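Local coordinates for ABC transporter substrate-binding protein-branched chain amino acid transport (Streptococcus pneumoniae, PDB 4GNR), which binds isoleucine and probably delivers branched-chain amino acids to an ABC importer as its extracellular substrate-binding protein, at residues Ser252-Thr257 / Lys265-Ala270; Thr183-Ala188 / Tyr206-Lys211; Ala26-Ala31 / Val51-Asn56; Asp36-Ala41 / Ser289-Ala294. All coordinates share one frame; numbering follows the deposited sequence.

Contact 1. Residues Ser252-Thr257 / Lys265-Ala270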
loop_
_atom_site.group_PDB
_atom_site.type_symbol
_atom_site.label_atom_id
_atom_site.label_comp_id
_atom_site.label_asym_id
_atom_site.label_seq_id
_atom_site.Cartn_x
_atom_site.Cartn_y
_atom_site.Cartn_z
ATOM N N SER A 252 -5.262 -4.292 -5.938
ATOM C CA SER A 252 -5.550 -2.998 -5.349
ATOM C C SER A 252 -6.563 -3.177 -4.224
ATOM O O SER A 252 -7.333 -4.115 -4.185
ATOM C CB SER A 252 -6.094 -2.017 -6.372
ATOM O OG SER A 252 -6.285 -0.750 -5.795
ATOM N N GLY A 253 -6.616 -2.203 -3.333
ATOM C CA GLY A 253 -7.579 -2.192 -2.228
ATOM C C GLY A 253 -8.646 -1.133 -2.377
ATOM O O GLY A 253 -9.369 -0.884 -1.434
ATOM N N PHE A 254 -8.762 -0.562 -3.569
ATOM C CA PHE A 254 -9.715 0.510 -3.849
ATOM C C PHE A 254 -10.078 0.495 -5.329
ATOM O O PHE A 254 -9.200 0.427 -6.183
ATOM C CB PHE A 254 -9.088 1.892 -3.492
ATOM C CG PHE A 254 -10.035 3.087 -3.680
ATOM C CD1 PHE A 254 -11.122 3.232 -2.847
ATOM C CD2 PHE A 254 -9.832 4.054 -4.639
ATOM C CE1 PHE A 254 -12.009 4.283 -2.972
ATOM C CE2 PHE A 254 -10.721 5.127 -4.755
ATOM C CZ PHE A 254 -11.821 5.212 -3.919
ATOM N N SER A 255 -11.373 0.541 -5.606
ATOM C CA SER A 255 -11.870 0.574 -6.972
ATOM C C SER A 255 -12.978 1.589 -7.129
ATOM O O SER A 255 -13.867 1.691 -6.304
ATOM C CB SER A 255 -12.449 -0.771 -7.398
ATOM O OG SER A 255 -13.074 -0.695 -8.677
ATOM N N THR A 256 -12.909 2.307 -8.242
ATOM C CA THR A 256 -13.917 3.330 -8.628
ATOM C C THR A 256 -15.027 2.818 -9.574
ATOM O O THR A 256 -15.876 3.597 -10.044
ATOM C CB THR A 256 -13.302 4.544 -9.401
ATOM O OG1 THR A 256 -12.954 4.156 -10.738
ATOM C CG2 THR A 256 -12.125 5.108 -8.688
ATOM N N THR A 257 -15.043 1.527 -9.868
ATOM C CA THR A 257 -16.089 1.003 -10.753
ATOM C C THR A 257 -16.853 -0.232 -10.322
ATOM O O THR A 257 -18.048 -0.387 -10.630
ATOM C CB THR A 257 -15.497 0.574 -12.106
ATOM O OG1 THR A 257 -14.554 -0.492 -11.918
ATOM C CG2 THR A 257 -14.845 1.762 -12.808
ATOM N N LYS A 265 -17.334 6.928 -3.562
ATOM C CA LYS A 265 -17.707 7.953 -4.526
ATOM C C LYS A 265 -17.453 9.359 -3.966
ATOM O O LYS A 265 -16.928 10.251 -4.658
ATOM C CB LYS A 265 -19.168 7.798 -4.963
ATOM C CG LYS A 265 -19.495 6.525 -5.776
ATOM C CD LYS A 265 -20.975 6.493 -6.155
ATOM C CE LYS A 265 -21.397 5.257 -6.914
ATOM N NZ LYS A 265 -22.834 5.308 -7.304
ATOM N N ALA A 266 -17.837 9.568 -2.716
ATOM C CA ALA A 266 -17.655 10.865 -2.078
ATOM C C ALA A 266 -16.174 11.218 -1.985
ATOM O O ALA A 266 -15.792 12.364 -2.173
ATOM C CB ALA A 266 -18.287 10.911 -0.703
ATOM N N PHE A 267 -15.336 10.236 -1.666
ATOM C CA PHE A 267 -13.897 10.448 -1.564
ATOM C C PHE A 267 -13.282 10.769 -2.914
ATOM O O PHE A 267 -12.475 11.694 -3.028
ATOM C CB PHE A 267 -13.239 9.222 -0.942
ATOM C CG PHE A 267 -11.738 9.235 -1.018
ATOM C CD1 PHE A 267 -10.972 10.009 -0.151
ATOM C CD2 PHE A 267 -11.097 8.487 -1.986
ATOM C CE1 PHE A 267 -9.603 10.035 -0.277
ATOM C CE2 PHE A 267 -9.729 8.503 -2.094
ATOM C CZ PHE A 267 -8.988 9.279 -1.244
ATOM N N LEU A 268 -13.671 10.034 -3.952
ATOM C CA LEU A 268 -13.146 10.293 -5.295
ATOM C C LEU A 268 -13.449 11.755 -5.672
ATOM O O LEU A 268 -12.591 12.497 -6.159
ATOM C CB LEU A 268 -13.771 9.312 -6.293
ATOM C CG LEU A 268 -13.350 9.467 -7.755
ATOM C CD1 LEU A 268 -11.861 9.294 -7.903
ATOM C CD2 LEU A 268 -14.107 8.468 -8.639
ATOM N N ASP A 269 -14.707 12.158 -5.469
ATOM C CA ASP A 269 -15.117 13.533 -5.781
ATOM C C ASP A 269 -14.326 14.567 -4.959
ATOM O O ASP A 269 -13.789 15.548 -5.513
ATOM C CB ASP A 269 -16.623 13.749 -5.522
ATOM C CG ASP A 269 -17.530 12.985 -6.501
ATOM O OD1 ASP A 269 -17.023 12.440 -7.511
ATOM O OD2 ASP A 269 -18.744 12.934 -6.230
ATOM N N ALA A 270 -14.206 14.311 -3.655
ATOM C CA ALA A 270 -13.539 15.266 -2.764
ATOM C C ALA A 270 -12.050 15.392 -3.089
ATOM O O ALA A 270 -11.491 16.491 -3.050
ATOM C CB ALA A 270 -13.721 14.888 -1.310
#
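Phe254 and Phe267 meet as an offset edge-to-face pair. The planes of the two rings are nearly perpendicular, at 88°, and their centroids lie 5.8 Å apart. Phe267 turns its edge toward the face of Phe254. The closest atoms are Phe254 CZ and Phe267 CD2, at 3.9 Å. The offset brings this contact to the far end of the Phe254 ring. CZ lies near the plane of the Phe267 ring, at its edge.

Both phenylalanines start with the same torsion. In Phe254, CG stands opposite the backbone N (chi1 -177°), which carries the ring out from the loop toward the helix. Phe267 leaves its helix in the same way (chi1 170°).

A second, smaller contact lies nearer the surface. Leu268 reaches across with one branch, CD2, which rests 3.9 Å from Thr256 CG2. The same methyl also brushes Thr256 CB. These two side chains run at about a right angle to each other. The loop beyond is shaped by an ST turn, in which Thr257 N gives a nearly straight bond of 3.2 Å to Ser255 OG. No hydrogen bond joins the loop to the helix, so the contact rests on apolar packing.

Residues 252-257 lead out of strand 248-252, and residues 265-270 belong to helix 262-275, the next helix in the chain. Ala284 of helix 281-297 touches both phenylalanines, as does Val319. Phe267 also meets the ring of Tyr287 and packs on Leu33 of helix 21-40.

Contact 2. Residues Thr183-Ala188 / Tyr206-Lys211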
loop_
_atom_site.group_PDB
_atom_site.type_symbol
_atom_site.label_atom_id
_atom_site.label_comp_id
_atom_site.label_asym_id
_atom_site.label_seq_id
_atom_site.Cartn_x
_atom_site.Cartn_y
_atom_site.Cartn_z
ATOM N N THR A 183 18.088 -0.099 -12.838
ATOM C CA THR A 183 17.396 0.574 -13.940
ATOM C C THR A 183 17.553 -0.205 -15.276
ATOM O O THR A 183 16.916 0.115 -16.260
ATOM C CB THR A 183 17.826 2.022 -14.113
ATOM O OG1 THR A 183 19.174 2.014 -14.556
ATOM C CG2 THR A 183 17.663 2.834 -12.806
ATOM N N ASP A 184 18.387 -1.246 -15.281
ATOM C CA ASP A 184 18.697 -2.101 -16.468
ATOM C C ASP A 184 18.250 -3.527 -16.167
ATOM O O ASP A 184 18.761 -4.140 -15.228
ATOM C CB ASP A 184 20.214 -2.039 -16.757
ATOM C CG ASP A 184 20.686 -2.934 -17.916
ATOM O OD1 ASP A 184 19.980 -3.831 -18.384
ATOM O OD2 ASP A 184 21.851 -2.753 -18.348
ATOM N N PHE A 185 17.307 -4.039 -16.962
ATOM C CA PHE A 185 16.746 -5.400 -16.793
ATOM C C PHE A 185 16.933 -6.245 -18.063
ATOM O O PHE A 185 16.304 -7.278 -18.239
ATOM C CB PHE A 185 15.248 -5.268 -16.426
ATOM C CG PHE A 185 15.030 -4.370 -15.218
ATOM C CD1 PHE A 185 15.102 -4.866 -13.930
ATOM C CD2 PHE A 185 14.799 -3.002 -15.380
ATOM C CE1 PHE A 185 14.953 -3.995 -12.833
ATOM C CE2 PHE A 185 14.652 -2.154 -14.290
ATOM C CZ PHE A 185 14.735 -2.659 -13.032
ATOM N N GLN A 186 17.829 -5.797 -18.923
ATOM C CA GLN A 186 18.013 -6.418 -20.232
ATOM C C GLN A 186 18.404 -7.876 -20.249
ATOM O O GLN A 186 17.824 -8.684 -20.976
ATOM C CB GLN A 186 19.017 -5.585 -21.054
ATOM C CG GLN A 186 18.544 -4.185 -21.357
ATOM C CD GLN A 186 17.388 -4.183 -22.326
ATOM O OE1 GLN A 186 17.554 -4.555 -23.483
ATOM N NE2 GLN A 186 16.240 -3.700 -21.892
ATOM N N ALA A 187 19.389 -8.235 -19.450
ATOM C CA ALA A 187 19.868 -9.627 -19.456
ATOM C C ALA A 187 18.796 -10.613 -19.064
ATOM O O ALA A 187 18.613 -11.649 -19.720
ATOM C CB ALA A 187 21.100 -9.779 -18.557
ATOM N N ALA A 188 18.109 -10.326 -17.970
ATOM C CA ALA A 188 17.059 -11.227 -17.510
ATOM C C ALA A 188 15.927 -11.322 -18.511
ATOM O O ALA A 188 15.412 -12.400 -18.787
ATOM C CB ALA A 188 16.537 -10.803 -16.146
ATOM N N TYR A 206 7.164 0.342 -7.654
ATOM C CA TYR A 206 6.920 0.967 -8.935
ATOM C C TYR A 206 8.142 1.377 -9.723
ATOM O O TYR A 206 8.111 1.311 -10.950
ATOM C CB TYR A 206 5.955 2.176 -8.811
ATOM C CG TYR A 206 6.541 3.359 -8.054
ATOM C CD1 TYR A 206 7.264 4.349 -8.697
ATOM C CD2 TYR A 206 6.377 3.498 -6.697
ATOM C CE1 TYR A 206 7.801 5.440 -8.018
ATOM C CE2 TYR A 206 6.914 4.577 -6.009
ATOM C CZ TYR A 206 7.630 5.539 -6.667
ATOM O OH TYR A 206 8.102 6.609 -5.937
ATOM N N ASN A 207 9.200 1.831 -9.065
ATOM C CA ASN A 207 10.377 2.290 -9.812
ATOM C C ASN A 207 10.960 1.201 -10.656
ATOM O O ASN A 207 11.378 1.432 -11.781
ATOM C CB ASN A 207 11.411 2.990 -8.935
ATOM C CG ASN A 207 11.149 4.483 -8.821
ATOM O OD1 ASN A 207 10.910 5.148 -9.832
ATOM N ND2 ASN A 207 11.257 5.025 -7.621
ATOM N N GLU A 208 11.043 0.000 -10.093
ATOM C CA GLU A 208 11.567 -1.139 -10.815
ATOM C C GLU A 208 10.495 -1.782 -11.714
ATOM O O GLU A 208 10.745 -2.057 -12.892
ATOM C CB GLU A 208 12.160 -2.184 -9.876
ATOM C CG GLU A 208 13.391 -1.712 -9.107
ATOM C CD GLU A 208 13.093 -0.614 -8.079
ATOM O OE1 GLU A 208 12.118 -0.747 -7.317
ATOM O OE2 GLU A 208 13.905 0.348 -8.019
ATOM N N ALA A 209 9.312 -2.040 -11.154
ATOM C CA ALA A 209 8.285 -2.689 -11.936
ATOM C C ALA A 209 7.924 -1.911 -13.196
ATOM O O ALA A 209 7.723 -2.521 -14.243
ATOM C CB ALA A 209 7.053 -2.953 -11.076
ATOM N N GLY A 210 7.821 -0.597 -13.100
ATOM C CA GLY A 210 7.474 0.180 -14.284
ATOM C C GLY A 210 8.553 0.092 -15.359
ATOM O O GLY A 210 8.267 -0.016 -16.558
ATOM N N LYS A 211 9.817 0.164 -14.940
ATOM C CA LYS A 211 10.951 0.026 -15.890
ATOM C C LYS A 211 10.979 -1.382 -16.505
ATOM O O LYS A 211 11.302 -1.549 -17.676
ATOM C CB LYS A 211 12.265 0.366 -15.199
ATOM C CG LYS A 211 12.386 1.832 -14.803
ATOM C CD LYS A 211 13.710 2.124 -14.113
ATOM C CE LYS A 211 13.841 3.560 -13.598
ATOM N NZ LYS A 211 12.907 3.834 -12.461
#
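Phe185 sends its ring toward helix 206-218 and crosses the side chains of Lys211 and Glu208 at a slant. The closest approach is 3.6 Å, from Phe185 CE2 to Lys211 CB. The neighbouring ring atom, Phe185 CZ, comes to 4.1 Å from Glu208 CB and also lies near the backbone O of Glu208. Contact with Glu208 is therefore made at the base of its side chain. Its carboxylate plane is turned 62° from the ring, and OE2 accepts a hydrogen bond from Gly181 N.

Thr183 and Lys211 lie side by side and point the same way. Thr183 CG2 is 4.0 Å from Lys211 CE, while Thr183 CB sits beside Lys211 CD. The lysine chain is extended as far as CE and then bends (chi4 68°). This bend turns Lys211 NZ back to its own helix, where it donates to Asn207 O at 2.9 Å. The donor is tilted 33° from the carbonyl plane. Gln239 OE1 is a second partner of NZ. The ammonium is thus held by two oxygens while its methylenes pack against Thr183.

Asp184 forms an Asx turn through OD1, and Phe185 is the N-cap residue of helix 186-193. The contact places the start of this helix against the first turns of helix 206-218. Phe185 also packs on Tyr149 of strand 145-151, and Gln215, further along helix 206-218, bonds to Phe185 N and Thr183 O.

Contact 3. Residues Ala26-Ala31 / Val51-Asn56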
loop_
_atom_site.group_PDB
_atom_site.type_symbol
_atom_site.label_atom_id
_atom_site.label_comp_id
_atom_site.label_asym_id
_atom_site.label_seq_id
_atom_site.Cartn_x
_atom_site.Cartn_y
_atom_site.Cartn_z
ATOM N N ALA A 26 1.026 10.036 -1.862
ATOM C CA ALA A 26 -0.408 9.725 -1.987
ATOM C C ALA A 26 -1.042 9.689 -0.583
ATOM O O ALA A 26 -2.144 10.189 -0.363
ATOM C CB ALA A 26 -0.609 8.401 -2.683
ATOM N N GLU A 27 -0.346 9.053 0.356
ATOM C CA GLU A 27 -0.864 8.931 1.725
ATOM C C GLU A 27 -0.924 10.289 2.419
ATOM O O GLU A 27 -1.888 10.586 3.122
ATOM C CB GLU A 27 -0.094 7.880 2.509
ATOM C CG GLU A 27 -0.300 6.521 1.866
ATOM C CD GLU A 27 0.134 5.329 2.661
ATOM O OE1 GLU A 27 0.454 5.360 3.848
ATOM O OE2 GLU A 27 0.092 4.224 1.969
ATOM N N GLN A 28 0.106 11.109 2.223
ATOM C CA GLN A 28 0.111 12.464 2.759
ATOM C C GLN A 28 -1.151 13.215 2.273
ATOM O O GLN A 28 -1.847 13.873 3.052
ATOM C CB GLN A 28 1.388 13.182 2.300
ATOM C CG GLN A 28 1.487 14.634 2.709
ATOM C CD GLN A 28 2.654 15.312 1.980
ATOM O OE1 GLN A 28 2.935 15.033 0.808
ATOM N NE2 GLN A 28 3.318 16.210 2.664
ATOM N N LYS A 29 -1.409 13.130 0.968
ATOM C CA LYS A 29 -2.569 13.838 0.392
ATOM C C LYS A 29 -3.888 13.297 0.932
ATOM O O LYS A 29 -4.803 14.077 1.255
ATOM C CB LYS A 29 -2.537 13.794 -1.134
ATOM C CG LYS A 29 -1.445 14.701 -1.726
ATOM C CD LYS A 29 -1.352 14.605 -3.247
ATOM C CE LYS A 29 -0.160 15.379 -3.806
ATOM N NZ LYS A 29 0.077 15.078 -5.237
ATOM N N GLY A 30 -4.031 11.974 0.986
ATOM C CA GLY A 30 -5.289 11.420 1.497
ATOM C C GLY A 30 -5.501 11.733 2.989
ATOM O O GLY A 30 -6.609 12.077 3.416
ATOM N N ALA A 31 -4.428 11.588 3.774
ATOM C CA ALA A 31 -4.495 11.867 5.207
ATOM C C ALA A 31 -4.805 13.343 5.469
ATOM O O ALA A 31 -5.622 13.673 6.324
ATOM C CB ALA A 31 -3.190 11.442 5.874
ATOM N N VAL A 51 -1.420 18.827 12.767
ATOM C CA VAL A 51 -0.581 17.847 12.115
ATOM C C VAL A 51 0.883 18.248 12.144
ATOM O O VAL A 51 1.214 19.397 11.875
ATOM C CB VAL A 51 -0.991 17.691 10.598
ATOM C CG1 VAL A 51 -0.010 16.783 9.836
ATOM C CG2 VAL A 51 -2.380 17.138 10.488
ATOM N N VAL A 52 1.739 17.286 12.485
ATOM C CA VAL A 52 3.214 17.443 12.389
ATOM C C VAL A 52 3.574 16.425 11.277
ATOM O O VAL A 52 3.603 15.214 11.510
ATOM C CB VAL A 52 3.966 17.190 13.669
ATOM C CG1 VAL A 52 5.444 17.437 13.437
ATOM C CG2 VAL A 52 3.417 18.087 14.765
ATOM N N ASP A 53 3.804 16.947 10.076
ATOM C CA ASP A 53 3.997 16.131 8.863
ATOM C C ASP A 53 5.459 15.991 8.542
ATOM O O ASP A 53 6.072 16.948 8.102
ATOM C CB ASP A 53 3.220 16.799 7.716
ATOM C CG ASP A 53 3.285 16.058 6.396
ATOM O OD1 ASP A 53 3.959 15.010 6.338
ATOM O OD2 ASP A 53 2.661 16.559 5.435
ATOM N N LYS A 54 6.017 14.803 8.736
ATOM C CA LYS A 54 7.412 14.534 8.504
ATOM C C LYS A 54 7.644 13.571 7.344
ATOM O O LYS A 54 6.914 12.591 7.160
ATOM C CB LYS A 54 8.020 13.952 9.776
ATOM C CG LYS A 54 8.062 14.940 10.931
ATOM C CD LYS A 54 9.135 15.991 10.709
ATOM C CE LYS A 54 9.278 16.947 11.869
ATOM N NZ LYS A 54 10.403 17.883 11.642
ATOM N N ASP A 55 8.702 13.861 6.598
ATOM C CA ASP A 55 9.159 13.061 5.464
ATOM C C ASP A 55 10.289 12.119 5.949
ATOM O O ASP A 55 11.307 12.581 6.446
ATOM C CB ASP A 55 9.712 14.000 4.370
ATOM C CG ASP A 55 10.276 13.297 3.146
ATOM O OD1 ASP A 55 10.047 12.085 2.965
ATOM O OD2 ASP A 55 10.949 14.007 2.350
ATOM N N ASN A 56 10.088 10.818 5.791
ATOM C CA ASN A 56 11.108 9.835 6.143
ATOM C C ASN A 56 12.080 9.511 4.996
ATOM O O ASN A 56 12.961 8.655 5.163
ATOM C CB ASN A 56 10.502 8.570 6.735
ATOM C CG ASN A 56 9.599 7.854 5.759
ATOM O OD1 ASN A 56 9.937 7.704 4.581
ATOM N ND2 ASN A 56 8.445 7.377 6.246
#
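Gln28 reaches from helix 21-40 to Asp53 on strand 48-55, and one hydrogen bond joins them. From CB the chain sets off opposite the backbone N (chi1 176°), pointing toward the strand. Gln28 CG is the first atom to come near the aspartate, 3.5 Å from Asp53 OD2. The chain stays extended beyond it. Gln28 CD follows at 3.7 Å from the same Asp53 OD2. At the tip, Gln28 NE2 donates to Asp53 OD2 at 2.9 Å, in an almost straight bond. Of the two carboxylate oxygens, Gln28 NE2 bonds to OD2; Asp53 OD1 is 3.9 Å from Gln28 NE2.

The two flat groups stand almost perpendicular, with planes 88° apart. OD2 lies in the amide plane of Gln28. Seen from the aspartate, the donor comes on the syn side of OD2 and is 21° out of the carboxylate plane.

Asp53 likewise points its side chain at the helix. Its side chain lies about 4 Å from a bound magnesium ion. Asp53 OD1 is also close to Glu16 OE2, a pairing of like charges. The amide of Gln28 and the nearby cation would probably ease that charge.

Helix 21-40 links strands 7-14 and 48-55 in a beta-alpha-beta unit. Strand 48-55 is one of the two edge strands of the five-stranded parallel sheet. The bond ties the connecting helix to the second strand of its own crossover, in the alpha/beta lobe of a periplasmic binding protein fold.

Contact 4. Residues Asp36-Ala41 / Ser289-Ala294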
loop_
_atom_site.group_PDB
_atom_site.type_symbol
_atom_site.label_atom_id
_atom_site.label_comp_id
_atom_site.label_asym_id
_atom_site.label_seq_id
_atom_site.Cartn_x
_atom_site.Cartn_y
_atom_site.Cartn_z
ATOM N N ASP A 36 -8.293 17.945 7.075
ATOM C CA ASP A 36 -8.935 19.217 6.699
ATOM C C ASP A 36 -10.439 19.152 6.867
ATOM O O ASP A 36 -11.071 20.097 7.364
ATOM C CB ASP A 36 -8.541 19.613 5.279
ATOM C CG ASP A 36 -7.069 20.016 5.151
ATOM O OD1 ASP A 36 -6.366 20.250 6.159
ATOM O OD2 ASP A 36 -6.666 20.165 3.991
ATOM N N GLU A 37 -11.032 18.067 6.408
ATOM C CA GLU A 37 -12.481 17.903 6.508
ATOM C C GLU A 37 -12.946 17.793 7.944
ATOM O O GLU A 37 -13.929 18.424 8.342
ATOM C CB GLU A 37 -12.934 16.696 5.705
ATOM C CG GLU A 37 -12.762 16.893 4.208
ATOM C CD GLU A 37 -13.139 15.660 3.402
ATOM O OE1 GLU A 37 -13.243 14.586 4.020
ATOM O OE2 GLU A 37 -13.252 15.757 2.155
ATOM N N ILE A 38 -12.247 16.986 8.738
ATOM C CA ILE A 38 -12.607 16.828 10.148
ATOM C C ILE A 38 -12.506 18.179 10.853
ATOM O O ILE A 38 -13.394 18.566 11.633
ATOM C CB ILE A 38 -11.713 15.763 10.808
ATOM C CG1 ILE A 38 -12.050 14.387 10.230
ATOM C CG2 ILE A 38 -11.900 15.793 12.336
ATOM C CD1 ILE A 38 -10.946 13.348 10.512
ATOM N N ASN A 39 -11.432 18.913 10.577
ATOM C CA ASN A 39 -11.250 20.242 11.186
ATOM C C ASN A 39 -12.345 21.218 10.807
ATOM O O ASN A 39 -12.853 21.961 11.652
ATOM C CB ASN A 39 -9.869 20.805 10.884
ATOM C CG ASN A 39 -8.806 20.231 11.806
ATOM O OD1 ASN A 39 -9.118 19.712 12.873
ATOM N ND2 ASN A 39 -7.548 20.389 11.428
ATOM N N ALA A 40 -12.733 21.198 9.540
ATOM C CA ALA A 40 -13.813 22.084 9.048
ATOM C C ALA A 40 -15.133 21.765 9.715
ATOM O O ALA A 40 -15.974 22.643 9.873
ATOM C CB ALA A 40 -13.953 21.973 7.563
ATOM N N ALA A 41 -15.319 20.507 10.083
ATOM C CA ALA A 41 -16.539 20.039 10.741
ATOM C C ALA A 41 -16.519 20.235 12.260
ATOM O O ALA A 41 -17.476 19.871 12.945
ATOM C CB ALA A 41 -16.809 18.593 10.382
ATOM N N SER A 289 -7.361 5.713 7.545
ATOM C CA SER A 289 -6.543 5.633 8.755
ATOM C C SER A 289 -6.724 6.878 9.628
ATOM O O SER A 289 -6.798 6.763 10.861
ATOM C CB SER A 289 -5.079 5.401 8.451
ATOM O OG SER A 289 -4.773 4.061 8.080
ATOM N N VAL A 290 -6.765 8.060 9.011
ATOM C CA VAL A 290 -6.996 9.278 9.802
ATOM C C VAL A 290 -8.358 9.220 10.495
ATOM O O VAL A 290 -8.473 9.562 11.664
ATOM C CB VAL A 290 -6.838 10.549 8.955
ATOM C CG1 VAL A 290 -7.372 11.767 9.702
ATOM C CG2 VAL A 290 -5.396 10.732 8.554
ATOM N N HIS A 291 -9.411 8.824 9.767
ATOM C CA HIS A 291 -10.729 8.719 10.399
ATOM C C HIS A 291 -10.733 7.701 11.535
ATOM O O HIS A 291 -11.400 7.919 12.556
ATOM C CB HIS A 291 -11.812 8.410 9.365
ATOM C CG HIS A 291 -12.286 9.617 8.662
ATOM N ND1 HIS A 291 -13.206 10.449 9.254
ATOM C CD2 HIS A 291 -11.969 10.172 7.477
ATOM C CE1 HIS A 291 -13.458 11.465 8.455
ATOM N NE2 HIS A 291 -12.729 11.323 7.364
ATOM N N LEU A 292 -10.046 6.583 11.367
ATOM C CA LEU A 292 -9.966 5.580 12.432
ATOM C C LEU A 292 -9.347 6.201 13.696
ATOM O O LEU A 292 -9.835 5.987 14.821
ATOM C CB LEU A 292 -9.127 4.378 11.970
ATOM C CG LEU A 292 -9.868 3.427 11.021
ATOM C CD1 LEU A 292 -8.913 2.570 10.232
ATOM C CD2 LEU A 292 -10.846 2.554 11.816
ATOM N N VAL A 293 -8.257 6.935 13.522
ATOM C CA VAL A 293 -7.572 7.602 14.649
ATOM C C VAL A 293 -8.466 8.684 15.258
ATOM O O VAL A 293 -8.576 8.773 16.488
ATOM C CB VAL A 293 -6.225 8.167 14.214
ATOM C CG1 VAL A 293 -5.626 9.082 15.279
ATOM C CG2 VAL A 293 -5.254 7.026 13.852
ATOM N N ALA A 294 -9.082 9.524 14.418
ATOM C CA ALA A 294 -9.925 10.609 14.912
ATOM C C ALA A 294 -11.099 10.055 15.716
ATOM O O ALA A 294 -11.439 10.586 16.775
ATOM C CB ALA A 294 -10.383 11.463 13.757
HETATM O O HOH W 1 -14.129 13.539 6.346
#
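Two helices that pack on the five-stranded parallel sheet of a periplasmic binding protein lobe meet here, helix 21-40 near its C-terminal end and helix 281-297 in its second half. The segments run in roughly the same direction, with axes 39° apart and 11.3 Å at their closest approach. Such spacing is bridged by side chains, above all by Ile38.

Ile38 points its longer branch at the facing helix. CG1 stands opposite the carbonyl carbon (chi1 -68°), and CD1 extends from it into a site formed by Val290, His291 and Ala294. These positions lie on neighbouring turns of one helix face. Ile38 CD1 is 3.8 Å from Ala294 CB and 4.0 Å from Val290 CG1.

The third side of the site is the imidazole of His291. Ile38 CD1 sits over one face of the ring, 21° off the normal, in a CH-pi contact. Ile38 CG1 adds a contact of 3.7 Å with His291 CE1. The two side chains run antiparallel past one another, and CD1 sits above the ring toward its rim. Ile44 packs on Ile38 and on Ala294 as well.

The polar part of the contact runs through Glu37. Its OE1 takes a hydrogen bond from Tyr287 OH, one turn before His291, and Tyr287 also packs on the histidine ring. A water donates to Glu37 OE1 at 2.7 Å. The same water lies in the plane of the imidazole, at its edge, hydrogen-bonded to His291 NE2 at 2.8 Å.

How the contacts relate
Contacts 3 and 4 both use helix 21-40 and touch each other: Ala31 CB of contact 3 lies 3.5 Å from Val290 CG2 of contact 4. Contact 1 meets contact 4 as well, with Ala270 CB 3.6 Å from Glu37 OE2. Contact 2 stands apart in the other lobe, its centre about 39 Å from that of contact 4. Isoleucine binds between the lobes. The side chain of Glu208 in contact 2 is about 10 Å from it, and those of Phe254 in contact 1 and Gln28 in contact 3 are each about 12 Å away. Tyr206, in a segment of contact 2, meets Tyr23 of the pocket.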